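MutT/NUDIX family protein (Bacillus thuringiensis str. Al Hakam, PDB 3ID9) probably hydrolyses nucleoside diphosphates linked to another moiety, as members of the MutT/Nudix hydrolase family do. Local coordinates at residues 27-32 against 99-104; 35-40 against 71-76; 83-88 against 153-158. One frame throughout, in Å; residues are numbered along the deposited sequence.

The three contacts tie different parts of one mixed sheet together. Contact 1 pairs two parallel strands, its centre about 7 Å from the centre of the chain's fold. Contact 2, its centre about 9 Å from that of contact 1, sets strand 35-40 against the end of the probable Nudix-box helix, the part expected to carry the active site; the two touch where Leu30 packs on Leu75 and joins Leu37 through the backbone. Contact 3, about 16 Å from contact 1 between centres, is joined to it through Thr99, which pairs with Leu83 and Tyr84. Contacts 2 and 3 lie on opposite sides of the chain's centre, about 23 Å apart between centres, and do not touch.

Contact 1 of 3, residues 27-32 against 99-104; sequences TGILIE and TFLLER
Glu32 and Arg104 are brought together by their torsions: the Glu32 chain runs straight past CG, with CD anti to CA (chi2 -174°), while the Arg104 chain bends at chi3 (-54°), which places NE beside the carboxylate. The guanidinium grips side-on, with NE 2.9 Å from Glu32 OE2 and NH2 also 2.9 Å from Glu32 OE1. Both oxygens use their syn lone pairs and the two planes are only 24° apart, a geometry suited to this bidentate salt bridge. A water bonded to Glu32 OE2 also accepts from Arg104 N, linking the acid to the backbone of its partner's strand.

Further back the strands form a parallel ladder. Thr27 O receives Phe100 N at 2.8 Å, Phe100 O receives Ile29 N, and Ile29 O receives Leu102 N at 2.9 Å. Thr27, Ile29, Thr99 and Leu101 share one face. The beta-branched Thr27, Ile29 and Thr99 suit an extended strand: Ile29 CD1 lies 3.6 Å from Thr99 CG2, while Leu101 contributes its CD2 methyl, 3.8 Å from Ile29 CG2. Phe141 and Ile145 of helix 139-147 pack on Ile29. On the other face Gly28 has no side chain, and Leu102 CD1 rests directly against its CA at 3.6 Å. Met65 and Met69 of helix 61-72 pack on Leu102, so helices cover both faces, as in the alpha/beta/alpha sandwich of Nudix proteins.

The chemistry is thus divided along the strands. Backbone bonds and mostly apolar side chains make up the buried part, with the Thr27 hydroxyl satisfied by His97, while the ion pair sits at the more exposed end, where the opposite charges probably offset each other and solvent can share in holding them.

Contact 2 of 3, residues 35-40 against 71-76; sequences KVLLVK and EETGLE
The end of the probable Nudix-box helix, with the turn that follows it, packs on strand 35-40 through Val39 and Leu37. Residues 53-74 fit the Nudix-box pattern, and family and loop-helix-loop layout agree. Val39 makes the larger part of the strand's contact. Its CG2 methyl lies 3.6 Å from Thr73 CG2 and 3.7 Å from Glu72 O, and the side chains of Val39 and Thr73 meet at about a right angle. Glu72 offers Val39 its aliphatic CB, while its carboxylate turns to the backbone N of Gly52 in strand 48-54.

Thr73 plays two roles. Its OG1 sits in the crowded position between the backbone N and the carbonyl carbon (chi1 82°), which sets CG2 anti to the carbonyl carbon and against the valine. The hydroxyl is bonded to Met69 O in the last turn of the helix, and it accepts from Leu75 N at 3.1 Å, closing an ST turn. Gly74, at positive phi (63°), lets the chain reverse within that turn and brings Leu75 back to the sheet. Leu75 and Leu37 meet tip to tip, CD1 of Leu75 being 3.9 Å from CD2 of Leu37, while Leu37 CD1 reaches Thr73 CG2 at 4.1 Å. Threonine suits its place because one branch is polar for the turn and the other apolar for the sheet.

Packing of the helix end and the ST turn at Thr73 on the sheet belongs to the Nudix fold; Glu71 and Glu72 form the EE of its REUXEE motif, whose glutamates commonly bind divalent metal, a role only inferred here.

Contact 3 of 3, residues 83-88 against 153-158; sequences LYVCDK and GSYQGL
From Tyr84 opposite Ser154 to Asp87 opposite Gly157 the strands run parallel, their axes 4.7 Å apart and 11° from alignment, with alternating backbone bonds such as Val85 N to Ser154 O and Gln156 N to Val85 O. Just before, Leu83 and Tyr84 both face Thr99 in a classic beta bulge on the neighbouring strand pair.

Tyr84, Cys86, Ser154 and Gln156 share one face. Tyr84 CD1 meets Ser154 CB at 3.6 Å, at the edge of the ring. Its OH donates to Gln156 OE1 at 2.8 Å, coming from above the amide, whose plane is 88° from that of the ring; the long, extended glutamine gives the phenol a polar end to meet. Beyond them Cys86 SG lies 3.7 Å from Leu158 CD1.

On the other face Tyr155 lies obliquely across Val85, with CD1 4.0 Å from Val85 CG1, and carries its hydroxyl on to Asp87. Asp87 CG stands between the backbone N and the carbonyl carbon (chi1 76°), and from there OD1 receives Tyr155 OH at 2.7 Å on its syn side. Glycine suits position 157, since a CB there would run into the Tyr155 hydroxyl where it meets Asp87.

Both polar groups also reach the second subunit: Asp87 OD2 accepts from Leu61 N there and Tyr155 OH from Glu62 N, where the helix dipole may strengthen the bonds. Tyr155 also stacks edge-to-face with Phe100 of the second subunit. Tyr155 of the C-terminal strand and Asp87 of its partner thus face a helix start across the dimer interface: a parallel strand pair at the edge of the mixed Nudix sheet, meeting the N-terminal end of the other subunit's helix 61-72.

Contact 1 of 3, residues 27-32 against 99-104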
ATOM      1  N   THR B  27       9.694  -5.304  -0.617  1.00 28.77           N
ATOM      2  CA  THR B  27      10.016  -6.723  -0.710  1.00 26.88           C
ATOM      3  C   THR B  27       9.352  -7.239  -1.966  1.00 27.31           C
ATOM      4  O   THR B  27       8.211  -6.873  -2.264  1.00 25.01           O
ATOM      5  CB  THR B  27       9.487  -7.507   0.511  1.00 27.26           C
ATOM      6  OG1 THR B  27      10.299  -7.208   1.648  1.00 25.66           O
ATOM      7  CG2 THR B  27       9.509  -9.006   0.247  1.00 27.63           C
ATOM      8  N   GLY B  28      10.071  -8.079  -2.705  1.00 26.66           N
ATOM      9  CA  GLY B  28       9.524  -8.610  -3.932  1.00 26.63           C
ATOM     10  C   GLY B  28       9.110 -10.065  -3.842  1.00 28.42           C
ATOM     11  O   GLY B  28       9.786 -10.886  -3.223  1.00 29.27           O
ATOM     12  N   ILE B  29       7.981 -10.378  -4.461  1.00 28.02           N
ATOM     13  CA  ILE B  29       7.480 -11.733  -4.491  1.00 28.15           C
ATOM     14  C   ILE B  29       7.179 -12.071  -5.945  1.00 29.85           C
ATOM     15  O   ILE B  29       6.135 -11.696  -6.494  1.00 28.21           O
ATOM     16  CB  ILE B  29       6.232 -11.887  -3.601  1.00 26.94           C
ATOM     17  CG1 ILE B  29       6.669 -11.791  -2.135  1.00 29.08           C
ATOM     18  CG2 ILE B  29       5.546 -13.212  -3.874  1.00 24.59           C
ATOM     19  CD1 ILE B  29       5.609 -12.121  -1.130  1.00 31.27           C
ATOM     20  N   LEU B  30       8.137 -12.760  -6.563  1.00 29.91           N
ATOM     21  CA  LEU B  30       8.047 -13.164  -7.956  1.00 29.92           C
ATOM     22  C   LEU B  30       7.738 -14.650  -7.983  1.00 29.64           C
ATOM     23  O   LEU B  30       8.592 -15.485  -7.671  1.00 31.72           O
ATOM     24  CB  LEU B  30       9.374 -12.864  -8.666  1.00 31.86           C
ATOM     25  CG  LEU B  30       9.407 -12.840 -10.200  1.00 34.62           C
ATOM     26  CD1 LEU B  30      10.818 -12.488 -10.659  1.00 31.82           C
ATOM     27  CD2 LEU B  30       8.988 -14.193 -10.771  1.00 35.07           C
ATOM     28  N   ILE B  31       6.504 -14.965  -8.356  1.00 29.49           N
ATOM     29  CA  ILE B  31       6.028 -16.335  -8.415  1.00 29.92           C
ATOM     30  C   ILE B  31       5.897 -16.825  -9.849  1.00 32.32           C
ATOM     31  O   ILE B  31       5.366 -16.127 -10.713  1.00 31.87           O
ATOM     32  CB  ILE B  31       4.648 -16.460  -7.744  1.00 29.24           C
ATOM     33  CG1 ILE B  31       4.744 -16.018  -6.286  1.00 30.36           C
ATOM     34  CG2 ILE B  31       4.138 -17.883  -7.851  1.00 28.03           C
ATOM     35  CD1 ILE B  31       3.388 -15.777  -5.637  1.00 28.77           C
ATOM     36  N   GLU B  32       6.399 -18.030 -10.089  1.00 32.70           N
ATOM     37  CA  GLU B  32       6.331 -18.672 -11.394  1.00 34.03           C
ATOM     38  C   GLU B  32       6.226 -20.169 -11.128  1.00 35.72           C
ATOM     39  O   GLU B  32       7.004 -20.728 -10.351  1.00 33.47           O
ATOM     40  CB  GLU B  32       7.575 -18.354 -12.235  1.00 34.02           C
ATOM     41  CG  GLU B  32       7.557 -16.964 -12.870  1.00 34.02           C
ATOM     42  CD  GLU B  32       8.721 -16.722 -13.820  1.00 35.83           C
ATOM     43  OE1 GLU B  32       9.324 -17.708 -14.282  1.00 37.88           O
ATOM     44  OE2 GLU B  32       9.026 -15.545 -14.121  1.00 35.90           O
ATOM     45  N   THR B  99       5.203  -4.881   0.352  1.00 27.67           N
ATOM     46  CA  THR B  99       5.486  -6.116  -0.371  1.00 26.63           C
ATOM     47  C   THR B  99       4.788  -6.095  -1.728  1.00 28.05           C
ATOM     48  O   THR B  99       3.566  -5.936  -1.804  1.00 27.58           O
ATOM     49  CB  THR B  99       5.004  -7.364   0.408  1.00 26.64           C
ATOM     50  OG1 THR B  99       5.871  -7.600   1.522  1.00 24.86           O
ATOM     51  CG2 THR B  99       5.014  -8.595  -0.489  1.00 27.40           C
ATOM     52  N   PHE B 100       5.566  -6.269  -2.795  1.00 29.10           N
ATOM     53  CA  PHE B 100       5.032  -6.256  -4.159  1.00 30.75           C
ATOM     54  C   PHE B 100       4.981  -7.619  -4.843  1.00 31.07           C
ATOM     55  O   PHE B 100       5.918  -8.404  -4.733  1.00 33.37           O
ATOM     56  CB  PHE B 100       5.883  -5.361  -5.068  1.00 31.00           C
ATOM     57  CG  PHE B 100       5.740  -3.896  -4.812  1.00 32.78           C
ATOM     58  CD1 PHE B 100       6.831  -3.147  -4.386  1.00 32.84           C
ATOM     59  CD2 PHE B 100       4.525  -3.252  -5.041  1.00 33.19           C
ATOM     60  CE1 PHE B 100       6.717  -1.777  -4.196  1.00 35.71           C
ATOM     61  CE2 PHE B 100       4.397  -1.882  -4.854  1.00 31.78           C
ATOM     62  CZ  PHE B 100       5.492  -1.139  -4.430  1.00 34.31           C
ATOM     63  N   LEU B 101       3.890  -7.891  -5.553  1.00 31.16           N
ATOM     64  CA  LEU B 101       3.794  -9.112  -6.340  1.00 32.05           C
ATOM     65  C   LEU B 101       4.458  -8.668  -7.635  1.00 32.41           C
ATOM     66  O   LEU B 101       3.988  -7.733  -8.284  1.00 32.56           O
ATOM     67  CB  LEU B 101       2.344  -9.502  -6.622  1.00 33.19           C
ATOM     68  CG  LEU B 101       1.652 -10.255  -5.488  1.00 36.13           C
ATOM     69  CD1 LEU B 101       0.213 -10.578  -5.881  1.00 36.71           C
ATOM     70  CD2 LEU B 101       2.428 -11.527  -5.193  1.00 34.41           C
ATOM     71  N   LEU B 102       5.562  -9.315  -7.990  1.00 32.39           N
ATOM     72  CA  LEU B 102       6.303  -8.956  -9.188  1.00 31.99           C
ATOM     73  C   LEU B 102       6.074  -9.903 -10.356  1.00 33.37           C
ATOM     74  O   LEU B 102       5.623 -11.034 -10.180  1.00 33.24           O
ATOM     75  CB  LEU B 102       7.797  -8.908  -8.870  1.00 28.81           C
ATOM     76  CG  LEU B 102       8.214  -7.879  -7.825  1.00 28.51           C
ATOM     77  CD1 LEU B 102       9.682  -8.073  -7.445  1.00 25.87           C
ATOM     78  CD2 LEU B 102       7.977  -6.482  -8.384  1.00 25.11           C
ATOM     79  N   GLU B 103       6.388  -9.415 -11.549  1.00 35.85           N
ATOM     80  CA  GLU B 103       6.273 -10.193 -12.775  1.00 38.86           C
ATOM     81  C   GLU B 103       7.517  -9.925 -13.627  1.00 39.22           C
ATOM     82  O   GLU B 103       7.983  -8.787 -13.725  1.00 37.55           O
ATOM     83  CB  GLU B 103       5.015  -9.787 -13.532  1.00 43.67           C
ATOM     84  CG  GLU B 103       4.790 -10.529 -14.825  1.00 50.82           C
ATOM     85  CD  GLU B 103       3.398 -10.288 -15.379  1.00 56.61           C
ATOM     86  OE1 GLU B 103       2.422 -10.775 -14.759  1.00 57.85           O
ATOM     87  OE2 GLU B 103       3.282  -9.609 -16.425  1.00 59.59           O
ATOM     88  N   ARG B 104       8.065 -10.978 -14.229  1.00 41.35           N
ATOM     89  CA  ARG B 104       9.253 -10.842 -15.072  1.00 43.84           C
ATOM     90  C   ARG B 104       8.918 -10.203 -16.417  1.00 46.55           C
ATOM     91  O   ARG B 104       7.843 -10.434 -16.972  1.00 46.67           O
ATOM     92  CB  ARG B 104       9.888 -12.213 -15.331  1.00 41.12           C
ATOM     93  CG  ARG B 104      11.270 -12.388 -14.726  1.00 39.81           C
ATOM     94  CD  ARG B 104      12.090 -13.416 -15.489  1.00 33.83           C
ATOM     95  NE  ARG B 104      11.387 -14.684 -15.621  1.00 32.14           N
ATOM     96  CZ  ARG B 104      11.778 -15.680 -16.411  1.00 31.74           C
ATOM     97  NH1 ARG B 104      12.878 -15.555 -17.146  1.00 29.80           N
ATOM     98  NH2 ARG B 104      11.063 -16.800 -16.470  1.00 28.86           N
TER
HETATM   99  O   HOH W   1       5.517 -13.851 -11.737  1.00 33.32           O
HETATM  100  O   HOH W   2       7.212 -13.572 -13.954  1.00 29.14           O

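Contact 2 of 3, residues 35-40 against 71-76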
ATOM      1  N   LYS B  35       6.174 -21.350  -7.584  1.00 34.07           N
ATOM      2  CA  LYS B  35       7.425 -21.259  -6.835  1.00 31.89           C
ATOM      3  C   LYS B  35       7.756 -19.801  -6.605  1.00 29.05           C
ATOM      4  O   LYS B  35       7.439 -18.950  -7.434  1.00 29.99           O
ATOM      5  CB  LYS B  35       8.576 -21.897  -7.604  1.00 33.88           C
ATOM      6  CG  LYS B  35       8.402 -23.369  -7.911  1.00 36.88           C
ATOM      7  CD  LYS B  35       9.542 -23.835  -8.793  1.00 39.82           C
ATOM      8  CE  LYS B  35       9.363 -25.268  -9.239  1.00 42.54           C
ATOM      9  NZ  LYS B  35      10.481 -25.680 -10.130  1.00 45.77           N
ATOM     10  N   VAL B  36       8.401 -19.518  -5.482  1.00 26.21           N
ATOM     11  CA  VAL B  36       8.782 -18.157  -5.153  1.00 26.05           C
ATOM     12  C   VAL B  36      10.284 -17.963  -5.280  1.00 24.67           C
ATOM     13  O   VAL B  36      11.064 -18.828  -4.911  1.00 24.45           O
ATOM     14  CB  VAL B  36       8.364 -17.790  -3.707  1.00 26.54           C
ATOM     15  CG1 VAL B  36       8.636 -16.322  -3.442  1.00 27.94           C
ATOM     16  CG2 VAL B  36       6.896 -18.069  -3.513  1.00 30.75           C
ATOM     17  N   LEU B  37      10.684 -16.806  -5.787  1.00 23.73           N
ATOM     18  CA  LEU B  37      12.094 -16.487  -5.947  1.00 23.82           C
ATOM     19  C   LEU B  37      12.741 -16.122  -4.611  1.00 24.54           C
ATOM     20  O   LEU B  37      12.353 -15.144  -3.984  1.00 26.03           O
ATOM     21  CB  LEU B  37      12.232 -15.310  -6.918  1.00 23.70           C
ATOM     22  CG  LEU B  37      13.539 -14.616  -7.344  1.00 27.52           C
ATOM     23  CD1 LEU B  37      14.663 -14.850  -6.358  1.00 25.16           C
ATOM     24  CD2 LEU B  37      13.921 -15.109  -8.720  1.00 26.22           C
ATOM     25  N   LEU B  38      13.717 -16.913  -4.168  1.00 23.71           N
ATOM     26  CA  LEU B  38      14.434 -16.583  -2.947  1.00 23.33           C
ATOM     27  C   LEU B  38      15.854 -16.228  -3.334  1.00 24.62           C
ATOM     28  O   LEU B  38      16.388 -16.716  -4.320  1.00 24.56           O
ATOM     29  CB  LEU B  38      14.449 -17.729  -1.936  1.00 23.61           C
ATOM     30  CG  LEU B  38      13.088 -18.153  -1.375  1.00 26.05           C
ATOM     31  CD1 LEU B  38      13.313 -19.121  -0.204  1.00 21.37           C
ATOM     32  CD2 LEU B  38      12.288 -16.913  -0.932  1.00 21.18           C
ATOM     33  N   VAL B  39      16.445 -15.360  -2.535  1.00 26.55           N
ATOM     34  CA  VAL B  39      17.781 -14.862  -2.735  1.00 28.85           C
ATOM     35  C   VAL B  39      18.597 -15.223  -1.499  1.00 32.55           C
ATOM     36  O   VAL B  39      18.042 -15.423  -0.414  1.00 29.70           O
ATOM     37  CB  VAL B  39      17.704 -13.323  -2.942  1.00 28.90           C
ATOM     38  CG1 VAL B  39      18.947 -12.639  -2.441  1.00 31.33           C
ATOM     39  CG2 VAL B  39      17.500 -13.024  -4.415  1.00 25.32           C
ATOM     40  N   LYS B  40      19.910 -15.329  -1.655  1.00 37.58           N
ATOM     41  CA  LYS B  40      20.748 -15.665  -0.514  1.00 45.33           C
ATOM     42  C   LYS B  40      21.348 -14.374   0.027  1.00 51.05           C
ATOM     43  O   LYS B  40      21.944 -13.599  -0.723  1.00 49.55           O
ATOM     44  CB  LYS B  40      21.856 -16.629  -0.932  1.00 45.75           C
ATOM     45  CG  LYS B  40      22.612 -17.248   0.220  1.00 46.35           C
ATOM     46  CD  LYS B  40      21.879 -18.452   0.792  1.00 49.00           C
ATOM     47  CE  LYS B  40      22.674 -19.747   0.566  1.00 48.61           C
ATOM     48  NZ  LYS B  40      24.030 -19.720   1.199  1.00 45.77           N
ATOM     49  N   GLU B  71      19.937  -6.025  -8.509  1.00 39.20           N
ATOM     50  CA  GLU B  71      21.209  -6.083  -7.806  1.00 39.71           C
ATOM     51  C   GLU B  71      21.308  -7.450  -7.126  1.00 39.52           C
ATOM     52  O   GLU B  71      22.399  -7.970  -6.915  1.00 40.08           O
ATOM     53  CB  GLU B  71      21.312  -4.995  -6.735  1.00 43.18           C
ATOM     54  CG  GLU B  71      21.062  -3.574  -7.232  1.00 50.72           C
ATOM     55  CD  GLU B  71      21.367  -2.515  -6.173  1.00 53.53           C
ATOM     56  OE1 GLU B  71      21.049  -2.746  -4.984  1.00 55.06           O
ATOM     57  OE2 GLU B  71      21.913  -1.448  -6.534  1.00 54.32           O
ATOM     58  N   GLU B  72      20.163  -8.041  -6.800  1.00 38.30           N
ATOM     59  CA  GLU B  72      20.149  -9.331  -6.122  1.00 38.22           C
ATOM     60  C   GLU B  72      19.809 -10.528  -7.003  1.00 36.75           C
ATOM     61  O   GLU B  72      20.100 -11.657  -6.627  1.00 37.70           O
ATOM     62  CB  GLU B  72      19.185  -9.286  -4.925  1.00 40.31           C
ATOM     63  CG  GLU B  72      19.540  -8.207  -3.895  1.00 46.04           C
ATOM     64  CD  GLU B  72      18.569  -8.141  -2.715  1.00 51.08           C
ATOM     65  OE1 GLU B  72      17.353  -7.955  -2.936  1.00 52.70           O
ATOM     66  OE2 GLU B  72      19.023  -8.268  -1.556  1.00 55.00           O
ATOM     67  N   THR B  73      19.210 -10.291  -8.170  1.00 34.96           N
ATOM     68  CA  THR B  73      18.831 -11.384  -9.072  1.00 32.32           C
ATOM     69  C   THR B  73      19.136 -11.071 -10.540  1.00 32.92           C
ATOM     70  O   THR B  73      18.983 -11.929 -11.409  1.00 31.09           O
ATOM     71  CB  THR B  73      17.317 -11.691  -9.004  1.00 33.05           C
ATOM     72  OG1 THR B  73      16.610 -10.766  -9.846  1.00 33.90           O
ATOM     73  CG2 THR B  73      16.795 -11.561  -7.579  1.00 29.20           C
ATOM     74  N   GLY B  74      19.548  -9.840 -10.819  1.00 32.97           N
ATOM     75  CA  GLY B  74      19.839  -9.461 -12.187  1.00 32.64           C
ATOM     76  C   GLY B  74      18.652  -9.513 -13.143  1.00 33.47           C
ATOM     77  O   GLY B  74      18.826  -9.332 -14.347  1.00 33.13           O
ATOM     78  N   LEU B  75      17.446  -9.742 -12.625  1.00 34.12           N
ATOM     79  CA  LEU B  75      16.243  -9.819 -13.463  1.00 34.83           C
ATOM     80  C   LEU B  75      15.564  -8.470 -13.685  1.00 36.21           C
ATOM     81  O   LEU B  75      15.701  -7.553 -12.880  1.00 36.48           O
ATOM     82  CB  LEU B  75      15.206 -10.747 -12.828  1.00 34.88           C
ATOM     83  CG  LEU B  75      15.501 -12.225 -12.606  1.00 35.08           C
ATOM     84  CD1 LEU B  75      14.292 -12.872 -11.937  1.00 32.75           C
ATOM     85  CD2 LEU B  75      15.798 -12.898 -13.945  1.00 33.27           C
ATOM     86  N   GLU B  76      14.827  -8.360 -14.787  1.00 36.65           N
ATOM     87  CA  GLU B  76      14.072  -7.147 -15.085  1.00 37.67           C
ATOM     88  C   GLU B  76      12.633  -7.464 -14.700  1.00 36.71           C
ATOM     89  O   GLU B  76      12.066  -8.461 -15.146  1.00 35.42           O
ATOM     90  CB  GLU B  76      14.150  -6.796 -16.574  1.00 39.54           C
ATOM     91  CG  GLU B  76      15.460  -6.147 -16.980  1.00 43.44           C
ATOM     92  CD  GLU B  76      15.748  -4.882 -16.183  1.00 46.68           C
ATOM     93  OE1 GLU B  76      14.895  -3.965 -16.180  1.00 48.77           O
ATOM     94  OE2 GLU B  76      16.827  -4.800 -15.559  1.00 48.04           O
TER

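Contact 3 of 3, residues 83-88 against 153-158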
ATOM      1  N   LEU B  83       0.871  -6.031  -2.495  1.00 34.90           N
ATOM      2  CA  LEU B  83       0.311  -7.166  -1.788  1.00 32.59           C
ATOM      3  C   LEU B  83       0.054  -6.933  -0.308  1.00 30.88           C
ATOM      4  O   LEU B  83      -0.993  -7.316   0.225  1.00 28.50           O
ATOM      5  CB  LEU B  83       1.235  -8.380  -1.927  1.00 32.81           C
ATOM      6  CG  LEU B  83       0.800  -9.579  -1.076  1.00 34.15           C
ATOM      7  CD1 LEU B  83      -0.465 -10.179  -1.677  1.00 33.74           C
ATOM      8  CD2 LEU B  83       1.908 -10.619  -1.015  1.00 35.55           C
ATOM      9  N   TYR B  84       1.006  -6.296   0.355  1.00 28.58           N
ATOM     10  CA  TYR B  84       0.888  -6.121   1.780  1.00 29.55           C
ATOM     11  C   TYR B  84       1.665  -4.907   2.255  1.00 29.86           C
ATOM     12  O   TYR B  84       2.788  -4.658   1.813  1.00 29.18           O
ATOM     13  CB  TYR B  84       1.426  -7.387   2.450  1.00 31.48           C
ATOM     14  CG  TYR B  84       1.222  -7.488   3.933  1.00 35.70           C
ATOM     15  CD1 TYR B  84       0.003  -7.906   4.462  1.00 37.45           C
ATOM     16  CD2 TYR B  84       2.263  -7.207   4.814  1.00 38.38           C
ATOM     17  CE1 TYR B  84      -0.174  -8.049   5.840  1.00 40.22           C
ATOM     18  CE2 TYR B  84       2.101  -7.344   6.188  1.00 41.71           C
ATOM     19  CZ  TYR B  84       0.883  -7.769   6.695  1.00 42.83           C
ATOM     20  OH  TYR B  84       0.739  -7.930   8.057  1.00 47.16           O
ATOM     21  N   VAL B  85       1.049  -4.151   3.155  1.00 28.82           N
ATOM     22  CA  VAL B  85       1.670  -2.970   3.718  1.00 29.26           C
ATOM     23  C   VAL B  85       1.666  -3.156   5.225  1.00 30.83           C
ATOM     24  O   VAL B  85       0.632  -3.433   5.836  1.00 30.23           O
ATOM     25  CB  VAL B  85       0.907  -1.677   3.329  1.00 28.68           C
ATOM     26  CG1 VAL B  85       1.498  -0.488   4.063  1.00 27.26           C
ATOM     27  CG2 VAL B  85       1.004  -1.448   1.823  1.00 25.63           C
ATOM     28  N   CYS B  86       2.847  -3.037   5.812  1.00 31.78           N
ATOM     29  CA  CYS B  86       3.002  -3.202   7.244  1.00 33.41           C
ATOM     30  C   CYS B  86       3.692  -1.961   7.790  1.00 30.53           C
ATOM     31  O   CYS B  86       4.767  -1.586   7.318  1.00 26.87           O
ATOM     32  CB  CYS B  86       3.847  -4.454   7.528  1.00 37.54           C
ATOM     33  SG  CYS B  86       4.284  -4.692   9.273  1.00 49.38           S
ATOM     34  N   ASP B  87       3.071  -1.296   8.757  1.00 28.11           N
ATOM     35  CA  ASP B  87       3.716  -0.124   9.309  1.00 28.65           C
ATOM     36  C   ASP B  87       3.860  -0.186  10.816  1.00 27.41           C
ATOM     37  O   ASP B  87       2.975  -0.661  11.527  1.00 26.78           O
ATOM     38  CB  ASP B  87       3.026   1.176   8.834  1.00 31.25           C
ATOM     39  CG  ASP B  87       1.712   1.465   9.538  1.00 33.08           C
ATOM     40  OD1 ASP B  87       0.814   0.598   9.566  1.00 35.05           O
ATOM     41  OD2 ASP B  87       1.579   2.596  10.049  1.00 35.80           O
ATOM     42  N   LYS B  88       5.033   0.246  11.270  1.00 27.36           N
ATOM     43  CA  LYS B  88       5.402   0.274  12.681  1.00 28.44           C
ATOM     44  C   LYS B  88       5.816   1.687  13.029  1.00 26.57           C
ATOM     45  O   LYS B  88       7.004   2.013  13.003  1.00 25.33           O
ATOM     46  CB  LYS B  88       6.587  -0.655  12.959  1.00 32.13           C
ATOM     47  CG  LYS B  88       6.279  -2.144  12.957  1.00 37.06           C
ATOM     48  CD  LYS B  88       7.532  -2.906  13.347  1.00 40.77           C
ATOM     49  CE  LYS B  88       7.307  -4.401  13.421  1.00 44.90           C
ATOM     50  NZ  LYS B  88       8.584  -5.078  13.818  1.00 46.72           N
ATOM     51  N   GLY B 153      -3.663  -5.744  -1.667  1.00 28.57           N
ATOM     52  CA  GLY B 153      -4.217  -4.667  -0.864  1.00 28.65           C
ATOM     53  C   GLY B 153      -4.386  -4.957   0.622  1.00 30.51           C
ATOM     54  O   GLY B 153      -5.201  -4.313   1.287  1.00 30.70           O
ATOM     55  N   SER B 154      -3.636  -5.924   1.147  1.00 28.60           N
ATOM     56  CA  SER B 154      -3.717  -6.261   2.565  1.00 27.46           C
ATOM     57  C   SER B 154      -2.922  -5.245   3.374  1.00 26.87           C
ATOM     58  O   SER B 154      -1.893  -4.745   2.921  1.00 25.84           O
ATOM     59  CB  SER B 154      -3.155  -7.661   2.824  1.00 26.87           C
ATOM     60  OG  SER B 154      -3.982  -8.654   2.259  1.00 29.65           O
ATOM     61  N   TYR B 155      -3.391  -4.954   4.578  1.00 25.26           N
ATOM     62  CA  TYR B 155      -2.714  -3.984   5.424  1.00 26.54           C
ATOM     63  C   TYR B 155      -2.751  -4.359   6.897  1.00 27.71           C
ATOM     64  O   TYR B 155      -3.659  -5.045   7.358  1.00 28.67           O
ATOM     65  CB  TYR B 155      -3.353  -2.606   5.260  1.00 25.44           C
ATOM     66  CG  TYR B 155      -2.970  -1.652   6.367  1.00 25.86           C
ATOM     67  CD1 TYR B 155      -1.759  -0.960   6.339  1.00 24.97           C
ATOM     68  CD2 TYR B 155      -3.787  -1.501   7.486  1.00 25.24           C
ATOM     69  CE1 TYR B 155      -1.372  -0.145   7.398  1.00 24.63           C
ATOM     70  CE2 TYR B 155      -3.406  -0.690   8.552  1.00 25.32           C
ATOM     71  CZ  TYR B 155      -2.202  -0.016   8.503  1.00 25.14           C
ATOM     72  OH  TYR B 155      -1.833   0.787   9.562  1.00 26.22           O
ATOM     73  N   GLN B 156      -1.770  -3.880   7.643  1.00 29.06           N
ATOM     74  CA  GLN B 156      -1.720  -4.164   9.060  1.00 32.22           C
ATOM     75  C   GLN B 156      -0.868  -3.123   9.758  1.00 32.80           C
ATOM     76  O   GLN B 156       0.234  -2.815   9.308  1.00 33.53           O
ATOM     77  CB  GLN B 156      -1.140  -5.553   9.285  1.00 35.60           C
ATOM     78  CG  GLN B 156      -1.147  -6.007  10.723  1.00 44.34           C
ATOM     79  CD  GLN B 156      -0.512  -7.381  10.888  1.00 48.69           C
ATOM     80  OE1 GLN B 156      -0.911  -8.347  10.230  1.00 49.72           O
ATOM     81  NE2 GLN B 156       0.480  -7.476  11.768  1.00 50.44           N
ATOM     82  N   GLY B 157      -1.399  -2.563  10.840  1.00 33.73           N
ATOM     83  CA  GLY B 157      -0.667  -1.578  11.611  1.00 33.75           C
ATOM     84  C   GLY B 157      -0.205  -2.271  12.881  1.00 36.16           C
ATOM     85  O   GLY B 157      -0.975  -2.999  13.504  1.00 33.48           O
ATOM     86  N   LEU B 158       1.050  -2.063  13.263  1.00 38.91           N
ATOM     87  CA  LEU B 158       1.589  -2.694  14.463  1.00 41.79           C
ATOM     88  C   LEU B 158       2.185  -1.691  15.434  1.00 43.71           C
ATOM     89  O   LEU B 158       3.076  -0.917  15.083  1.00 43.65           O
ATOM     90  CB  LEU B 158       2.663  -3.709  14.083  1.00 43.11           C
ATOM     91  CG  LEU B 158       2.195  -4.886  13.236  1.00 44.51           C
ATOM     92  CD1 LEU B 158       3.387  -5.646  12.696  1.00 43.66           C
ATOM     93  CD2 LEU B 158       1.310  -5.779  14.084  1.00 46.36           C
TER